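Local atomic coordinates of adenosylmethionine-8-amino-7-oxononanoate aminotransferase (PDB entry 6ZHK), a protein that probably transfers the amino group of S-adenosylmethionine to 7-keto-8-aminopelargonic acid, with pyridoxal 5'-phosphate as cofactor, in the biotin pathway. Residues I251-K259 and F282-K293; V361-F372 and L439-E447. All coordinates share one frame; numbering follows the deposited sequence.

Contact 1: I251-K259 and F282-K293; sequences IEGVAKACK and FCDNEELKKLEK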
# COMPACT_ATOMS: atom_id res chain seq x y z
N ILE A 251 10.69 18.20 -18.78
CA ILE A 251 11.00 17.92 -17.38
C ILE A 251 12.17 18.81 -16.92
O ILE A 251 12.14 19.37 -15.82
CB ILE A 251 11.32 16.43 -17.15
CG1 ILE A 251 10.23 15.49 -17.67
CG2 ILE A 251 11.67 16.20 -15.67
CD1 ILE A 251 9.20 15.13 -16.65
N GLU A 252 13.19 18.96 -17.78
CA GLU A 252 14.32 19.81 -17.43
C GLU A 252 13.88 21.25 -17.19
O GLU A 252 14.35 21.85 -16.26
CB GLU A 252 15.42 19.79 -18.51
CG GLU A 252 16.02 18.40 -18.71
CD GLU A 252 15.41 17.48 -19.77
OE1 GLU A 252 14.17 17.50 -20.01
OE2 GLU A 252 16.17 16.72 -20.35
N GLY A 253 13.02 21.82 -18.03
CA GLY A 253 12.60 23.21 -17.83
C GLY A 253 11.72 23.34 -16.59
O GLY A 253 11.81 24.33 -15.84
N VAL A 254 10.89 22.33 -16.31
CA VAL A 254 10.09 22.40 -15.09
C VAL A 254 11.00 22.33 -13.86
O VAL A 254 10.89 23.11 -12.93
CB VAL A 254 9.02 21.28 -15.06
CG1 VAL A 254 8.40 21.17 -13.68
CG2 VAL A 254 7.96 21.46 -16.14
N ALA A 255 11.92 21.38 -13.85
CA ALA A 255 12.85 21.28 -12.74
C ALA A 255 13.59 22.60 -12.53
O ALA A 255 13.84 23.01 -11.40
CB ALA A 255 13.80 20.13 -12.99
N LYS A 256 14.01 23.25 -13.63
CA LYS A 256 14.79 24.46 -13.44
C LYS A 256 13.87 25.52 -12.83
O LYS A 256 14.29 26.26 -11.95
CB LYS A 256 15.31 24.92 -14.81
CG LYS A 256 16.00 26.28 -14.88
CD LYS A 256 16.52 26.48 -16.31
CE LYS A 256 17.55 27.57 -16.54
NZ LYS A 256 16.93 28.90 -16.52
N ALA A 257 12.62 25.58 -13.30
CA ALA A 257 11.65 26.52 -12.77
C ALA A 257 11.37 26.25 -11.28
O ALA A 257 11.27 27.20 -10.50
CB ALA A 257 10.39 26.47 -13.60
N CYS A 258 11.28 24.96 -10.89
CA CYS A 258 11.13 24.64 -9.47
C CYS A 258 12.33 25.12 -8.65
O CYS A 258 12.20 25.71 -7.57
CB CYS A 258 10.93 23.15 -9.27
SG CYS A 258 9.35 22.58 -9.93
N LYS A 259 13.54 24.94 -9.18
CA LYS A 259 14.74 25.41 -8.49
C LYS A 259 14.71 26.93 -8.34
O LYS A 259 14.97 27.43 -7.24
CB LYS A 259 16.00 24.92 -9.22
CG LYS A 259 17.32 25.06 -8.47
CD LYS A 259 18.52 24.51 -9.26
CE LYS A 259 19.86 24.73 -8.58
NZ LYS A 259 19.93 24.04 -7.26
N PHE A 282 14.55 7.81 -15.58
CA PHE A 282 14.41 9.04 -16.36
C PHE A 282 15.32 10.14 -15.81
O PHE A 282 15.98 10.85 -16.58
CB PHE A 282 12.97 9.51 -16.52
CG PHE A 282 12.83 10.63 -17.52
CD1 PHE A 282 12.82 10.38 -18.88
CD2 PHE A 282 12.84 11.95 -17.09
CE1 PHE A 282 12.72 11.43 -19.80
CE2 PHE A 282 12.80 13.01 -18.00
CZ PHE A 282 12.71 12.74 -19.36
N CYS A 283 15.38 10.23 -14.48
CA CYS A 283 16.18 11.29 -13.85
C CYS A 283 17.70 11.08 -13.95
O CYS A 283 18.44 11.97 -13.51
CB CYS A 283 15.69 11.55 -12.42
SG CYS A 283 16.04 10.19 -11.30
N ASP A 284 18.17 9.98 -14.59
CA ASP A 284 19.57 9.84 -14.97
C ASP A 284 19.84 10.69 -16.21
O ASP A 284 20.03 10.18 -17.30
CB ASP A 284 19.96 8.41 -15.39
CG ASP A 284 20.04 7.44 -14.22
OD1 ASP A 284 20.17 7.91 -13.05
OD2 ASP A 284 20.01 6.21 -14.47
N ASN A 285 19.84 11.98 -15.99
CA ASN A 285 19.77 12.98 -17.04
C ASN A 285 20.78 14.00 -16.59
O ASN A 285 20.75 14.40 -15.42
CB ASN A 285 18.33 13.50 -17.09
CG ASN A 285 18.13 14.73 -17.94
OD1 ASN A 285 18.75 15.75 -17.72
ND2 ASN A 285 17.19 14.65 -18.85
N GLU A 286 21.76 14.34 -17.45
CA GLU A 286 22.83 15.20 -16.94
C GLU A 286 22.29 16.55 -16.49
O GLU A 286 22.77 17.11 -15.52
CB GLU A 286 23.96 15.47 -17.96
CG GLU A 286 25.05 14.40 -18.00
CD GLU A 286 25.41 13.67 -16.70
OE1 GLU A 286 25.79 14.33 -15.66
OE2 GLU A 286 25.31 12.42 -16.73
N GLU A 287 21.30 17.07 -17.21
CA GLU A 287 20.78 18.38 -16.86
C GLU A 287 20.08 18.31 -15.50
O GLU A 287 20.34 19.14 -14.62
CB GLU A 287 19.78 18.81 -17.92
CG GLU A 287 19.26 20.22 -17.69
CD GLU A 287 18.85 20.96 -18.96
OE1 GLU A 287 19.17 20.47 -20.06
OE2 GLU A 287 18.18 22.00 -18.83
N LEU A 288 19.23 17.30 -15.31
CA LEU A 288 18.55 17.15 -14.01
C LEU A 288 19.55 16.92 -12.89
O LEU A 288 19.43 17.43 -11.77
CB LEU A 288 17.60 15.96 -14.14
CG LEU A 288 16.34 16.24 -14.97
CD1 LEU A 288 15.44 15.00 -14.95
CD2 LEU A 288 15.58 17.43 -14.37
N LYS A 289 20.57 16.09 -13.17
CA LYS A 289 21.61 15.89 -12.16
C LYS A 289 22.29 17.21 -11.75
O LYS A 289 22.56 17.45 -10.57
CB LYS A 289 22.70 14.92 -12.64
CG LYS A 289 22.29 13.47 -12.71
CD LYS A 289 23.55 12.66 -13.05
CE LYS A 289 23.21 11.23 -13.41
NZ LYS A 289 24.44 10.39 -13.35
N LYS A 290 22.55 18.07 -12.73
CA LYS A 290 23.23 19.33 -12.45
C LYS A 290 22.34 20.26 -11.60
O LYS A 290 22.84 20.96 -10.72
CB LYS A 290 23.73 19.95 -13.76
CG LYS A 290 24.98 20.82 -13.62
CD LYS A 290 24.93 21.97 -12.59
CE LYS A 290 26.20 22.20 -11.77
NZ LYS A 290 27.39 21.45 -12.28
N LEU A 291 21.01 20.21 -11.80
CA LEU A 291 20.00 20.99 -11.11
C LEU A 291 19.68 20.39 -9.74
O LEU A 291 19.09 21.07 -8.92
CB LEU A 291 18.70 21.04 -11.93
CG LEU A 291 18.77 21.87 -13.22
CD1 LEU A 291 17.54 21.62 -14.09
CD2 LEU A 291 18.88 23.34 -12.90
N GLU A 292 20.20 19.18 -9.49
CA GLU A 292 19.88 18.45 -8.28
C GLU A 292 18.36 18.31 -8.20
O GLU A 292 17.79 18.50 -7.13
CB GLU A 292 20.55 19.04 -7.02
CG GLU A 292 22.07 18.86 -7.10
CD GLU A 292 22.90 19.58 -6.06
OE1 GLU A 292 22.44 19.68 -4.92
OE2 GLU A 292 24.02 20.00 -6.40
N LYS A 293 17.72 17.98 -9.34
CA LYS A 293 16.28 17.71 -9.32
C LYS A 293 16.05 16.34 -9.91
O LYS A 293 16.84 15.87 -10.74
CB LYS A 293 15.56 18.76 -10.16
CG LYS A 293 15.63 20.15 -9.56
CD LYS A 293 14.65 20.27 -8.40
CE LYS A 293 14.71 21.60 -7.70
NZ LYS A 293 15.68 21.51 -6.57
O HOH W 1 18.66 17.55 -20.93
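Glu252 and Asn285 make the direct polar link. ND2 of Asn285 gives a nearly straight bond (166°) to OE2 of Glu252 at 2.8 Å; OE2 lies close to the plane of the Asn285 amide, yet ND2 meets the carboxylate from above, 58° out of its plane. A bend at chi2 of Glu252 folds the carboxylate back here. Asn285 suits the N-cap because its amide works both ways: OD1 accepts from Leu288 N at 2.9 Å. An alanine here would lack that amide and would probably leave Leu288 N without its cap and Glu252 without this donor. A water donates to both Glu252 OE2 and Glu287 OE1, bridging the carboxylates, whose like charges it probably eases, while OE2 of Glu287 rests 3.6 Å from Glu252 CB.

The apolar packing centres on Ala255. Its small CB lets the second segment come close, touching Leu288 CD2 at 3.5 Å and Lys293 CB at 3.6 Å. At one end Ile251 CG1 leans on Phe282 CE2 (3.6 Å); at the other, the aliphatic chain of Lys259 runs against Leu291, CD to CD2 3.8 Å. Lys293 packs through its methylenes and pairs its ammonium with Asp295.

A Schellman motif at Glu292 closes helix 286-291, whose axis runs 8° from that of 251-259. Such nearly parallel neighbours are characteristic of successive beta-alpha-beta crossovers, here those through strands 228-234, 265-268 and 296-299 of the central sheet.

Contact 2: V361-F372 and L439-E447; sequences VIENIQPKIKLF and LVPPLSITE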
# COMPACT_ATOMS: atom_id res chain seq x y z
N VAL A 361 22.29 -4.89 -18.04
CA VAL A 361 20.98 -4.83 -18.63
C VAL A 361 20.76 -3.58 -19.50
O VAL A 361 20.20 -3.69 -20.60
CB VAL A 361 19.89 -4.98 -17.54
CG1 VAL A 361 18.53 -4.75 -18.15
CG2 VAL A 361 20.00 -6.38 -16.93
N ILE A 362 21.13 -2.40 -18.99
CA ILE A 362 20.77 -1.17 -19.69
C ILE A 362 21.52 -1.11 -21.03
O ILE A 362 20.91 -0.75 -22.03
CB ILE A 362 20.99 0.09 -18.82
CG1 ILE A 362 20.16 0.02 -17.54
CG2 ILE A 362 20.80 1.42 -19.59
CD1 ILE A 362 18.71 -0.12 -17.79
N GLU A 363 22.79 -1.54 -21.07
CA GLU A 363 23.47 -1.57 -22.37
C GLU A 363 22.85 -2.63 -23.29
O GLU A 363 22.63 -2.35 -24.48
CB GLU A 363 24.98 -1.74 -22.25
CG GLU A 363 25.63 -0.66 -21.40
CD GLU A 363 27.15 -0.57 -21.51
OE1 GLU A 363 27.64 0.56 -21.76
OE2 GLU A 363 27.84 -1.61 -21.31
N ASN A 364 22.44 -3.78 -22.73
CA ASN A 364 22.02 -4.92 -23.56
C ASN A 364 20.63 -4.71 -24.14
O ASN A 364 20.32 -5.27 -25.18
CB ASN A 364 22.26 -6.30 -22.92
CG ASN A 364 23.73 -6.56 -22.63
OD1 ASN A 364 24.62 -6.05 -23.32
ND2 ASN A 364 24.04 -7.34 -21.61
N ILE A 365 19.79 -3.85 -23.52
CA ILE A 365 18.47 -3.68 -24.11
C ILE A 365 18.49 -2.69 -25.27
O ILE A 365 17.50 -2.58 -25.98
CB ILE A 365 17.35 -3.30 -23.10
CG1 ILE A 365 17.55 -1.87 -22.54
CG2 ILE A 365 17.22 -4.34 -21.99
CD1 ILE A 365 16.58 -1.51 -21.40
N GLN A 366 19.58 -1.96 -25.47
CA GLN A 366 19.56 -0.90 -26.47
C GLN A 366 19.26 -1.46 -27.87
O GLN A 366 18.40 -0.93 -28.55
CB GLN A 366 20.84 -0.03 -26.49
CG GLN A 366 21.09 0.83 -25.25
CD GLN A 366 19.94 1.65 -24.70
OE1 GLN A 366 19.30 2.44 -25.40
NE2 GLN A 366 19.61 1.40 -23.44
N PRO A 367 19.95 -2.48 -28.42
CA PRO A 367 19.54 -2.95 -29.75
C PRO A 367 18.12 -3.52 -29.78
O PRO A 367 17.48 -3.53 -30.82
CB PRO A 367 20.55 -4.06 -30.07
CG PRO A 367 21.25 -4.40 -28.76
CD PRO A 367 21.14 -3.17 -27.88
N LYS A 368 17.62 -4.02 -28.63
CA LYS A 368 16.27 -4.57 -28.65
C LYS A 368 15.22 -3.47 -28.75
O LYS A 368 14.20 -3.62 -29.45
CB LYS A 368 16.03 -5.47 -27.42
CG LYS A 368 17.07 -6.57 -27.22
CD LYS A 368 16.43 -7.69 -26.40
CE LYS A 368 16.53 -7.41 -24.91
NZ LYS A 368 16.09 -8.58 -24.10
N ILE A 369 15.46 -2.36 -28.05
CA ILE A 369 14.54 -1.23 -28.20
C ILE A 369 14.56 -0.68 -29.63
O ILE A 369 13.53 -0.32 -30.19
CB ILE A 369 14.91 -0.13 -27.16
CG1 ILE A 369 14.52 -0.59 -25.75
CG2 ILE A 369 14.29 1.22 -27.51
CD1 ILE A 369 15.23 0.19 -24.65
N LYS A 370 15.78 -0.55 -30.20
CA LYS A 370 15.90 -0.07 -31.57
C LYS A 370 15.13 -0.98 -32.53
O LYS A 370 14.40 -0.52 -33.39
CB LYS A 370 17.39 -0.03 -31.95
CG LYS A 370 18.00 1.32 -32.30
CD LYS A 370 19.41 1.41 -31.74
CE LYS A 370 19.90 2.82 -31.56
NZ LYS A 370 20.75 2.89 -30.36
N LEU A 371 15.26 -2.30 -32.33
CA LEU A 371 14.51 -3.26 -33.14
C LEU A 371 13.00 -3.11 -32.95
O LEU A 371 12.23 -3.15 -33.92
CB LEU A 371 15.01 -4.69 -32.84
CG LEU A 371 14.19 -5.81 -33.50
CD1 LEU A 371 14.33 -5.81 -35.04
CD2 LEU A 371 14.47 -7.18 -32.91
N PHE A 372 12.56 -2.98 -31.69
CA PHE A 372 11.15 -2.77 -31.38
C PHE A 372 10.59 -1.55 -32.14
O PHE A 372 9.53 -1.63 -32.75
CB PHE A 372 11.02 -2.56 -29.85
CG PHE A 372 9.63 -2.49 -29.28
CD1 PHE A 372 8.62 -3.28 -29.81
CD2 PHE A 372 9.32 -1.67 -28.20
CE1 PHE A 372 7.36 -3.31 -29.25
CE2 PHE A 372 8.03 -1.64 -27.66
CZ PHE A 372 7.05 -2.46 -28.19
N LEU A 439 1.85 -1.42 -25.05
CA LEU A 439 2.92 -2.41 -25.06
C LEU A 439 3.97 -1.97 -24.04
O LEU A 439 4.62 -0.94 -24.23
CB LEU A 439 3.57 -2.40 -26.45
CG LEU A 439 2.65 -2.81 -27.61
CD1 LEU A 439 3.45 -2.85 -28.92
CD2 LEU A 439 1.95 -4.15 -27.35
N VAL A 440 4.11 -2.77 -22.98
CA VAL A 440 5.18 -2.55 -22.00
C VAL A 440 5.82 -3.92 -21.78
O VAL A 440 5.47 -4.62 -20.83
CB VAL A 440 4.67 -1.90 -20.69
CG1 VAL A 440 5.82 -1.68 -19.64
CG2 VAL A 440 4.01 -0.59 -21.04
N PRO A 441 6.66 -4.38 -22.72
CA PRO A 441 7.18 -5.74 -22.66
C PRO A 441 8.29 -5.83 -21.62
O PRO A 441 8.92 -4.82 -21.27
CB PRO A 441 7.75 -5.97 -24.08
CG PRO A 441 8.15 -4.59 -24.53
CD PRO A 441 7.12 -3.65 -23.91
N PRO A 442 8.60 -7.04 -21.10
CA PRO A 442 9.68 -7.19 -20.13
C PRO A 442 10.99 -6.80 -20.81
O PRO A 442 11.09 -6.88 -22.04
CB PRO A 442 9.69 -8.66 -19.72
CG PRO A 442 8.64 -9.35 -20.62
CD PRO A 442 7.87 -8.29 -21.39
N LEU A 443 11.97 -6.39 -20.00
CA LEU A 443 13.31 -6.10 -20.50
C LEU A 443 13.93 -7.37 -21.09
O LEU A 443 14.83 -7.27 -21.94
CB LEU A 443 14.19 -5.66 -19.31
CG LEU A 443 13.69 -4.43 -18.53
CD1 LEU A 443 14.73 -4.02 -17.52
CD2 LEU A 443 13.35 -3.25 -19.44
N SER A 444 13.40 -8.53 -20.68
CA SER A 444 13.90 -9.83 -21.14
C SER A 444 13.28 -10.28 -22.46
O SER A 444 13.63 -11.38 -22.93
CB SER A 444 13.72 -10.88 -20.07
OG SER A 444 12.37 -10.87 -19.60
N ILE A 445 12.38 -9.48 -23.08
CA ILE A 445 11.72 -9.88 -24.32
C ILE A 445 12.80 -10.15 -25.37
O ILE A 445 13.76 -9.38 -25.46
CB ILE A 445 10.72 -8.80 -24.83
CG1 ILE A 445 9.89 -9.40 -25.98
CG2 ILE A 445 11.44 -7.52 -25.23
CD1 ILE A 445 8.64 -8.59 -26.35
N THR A 446 12.66 -11.26 -26.13
CA THR A 446 13.71 -11.57 -27.10
C THR A 446 13.45 -10.86 -28.42
O THR A 446 12.33 -10.41 -28.69
CB THR A 446 13.83 -13.09 -27.34
OG1 THR A 446 12.65 -13.48 -28.04
CG2 THR A 446 14.02 -13.86 -26.04
N GLU A 447 14.51 -10.80 -29.26
CA GLU A 447 14.30 -10.18 -30.55
C GLU A 447 13.23 -10.96 -31.34
O GLU A 447 12.41 -10.34 -32.00
CB GLU A 447 15.64 -10.13 -31.30
CG GLU A 447 16.64 -9.22 -30.66
CD GLU A 447 17.82 -8.79 -31.51
OE1 GLU A 447 17.85 -9.10 -32.74
OE2 GLU A 447 18.70 -8.09 -30.98
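Lys368 reaches across to the turn Pro442-Ile445, a type I beta turn, and its ammonium holds two backbone carbonyls at once. NZ donates to Leu443 O at 2.8 Å, in the carbonyl plane and on a lone pair, and to Ile445 O, at 2.8 Å, from 36° above that carbonyl's plane. The chain is bent at chi3 (-85°), which turns its end in between the two oxygens. A long, flexible lysine suits a place where the acceptors belong to a loop across from the helix.

Apolar contacts surround this grip. Leu443 sets CD1 against Val361 CG1 at 3.9 Å and CD2 against Ile365 CD1 at 4.2 Å, a branched side chain serving two neighbours, with Phe356 adding to the same cluster. Farther along, the Phe372 ring takes Leu439 at its edge: Phe372 CZ lies 3.7 Å from Leu439 CD1, and Leu439 CB lies in the ring plane. Pro441 CG approaches CE2 obliquely at 4.3 Å. With CG trans to the backbone N (chi1 173°), Leu371 brings CD2 against the methylenes of Glu447, 3.6 Å from its CB, where helix 447-463 begins behind its N-cap, Thr446.

The lysine's partners across the contact are neutral carbonyls rather than a carboxylate. Its charge probably polarises both C=O groups, so a single ammonium ties the second and last residues of the turn to helix 366-376 in an otherwise largely apolar interface.

In the fold
Contact 1 and contact 2 follow one another along the chain, with centres 26 Å apart and nearest atoms about 7 Å apart, so they do not touch. Contact 1 packs helices beside the seven-stranded sheet, and contact 2 joins helices 361-364 and 366-376 to the loop between strand 436-439 and helix 447-463. Each comes near predicted active-site residues, side chain to side chain: Ile251 is about 9 Å from Asp268, the predicted cofactor ligand, whereas Leu443 is about 11 Å from Lys301, the predicted cofactor-bearing lysine (no cofactor is attached here), and Leu439 about 9 Å from Arg431, a predicted substrate ligand. The bound magnesium ion is about 12 Å from the Leu288 side chain.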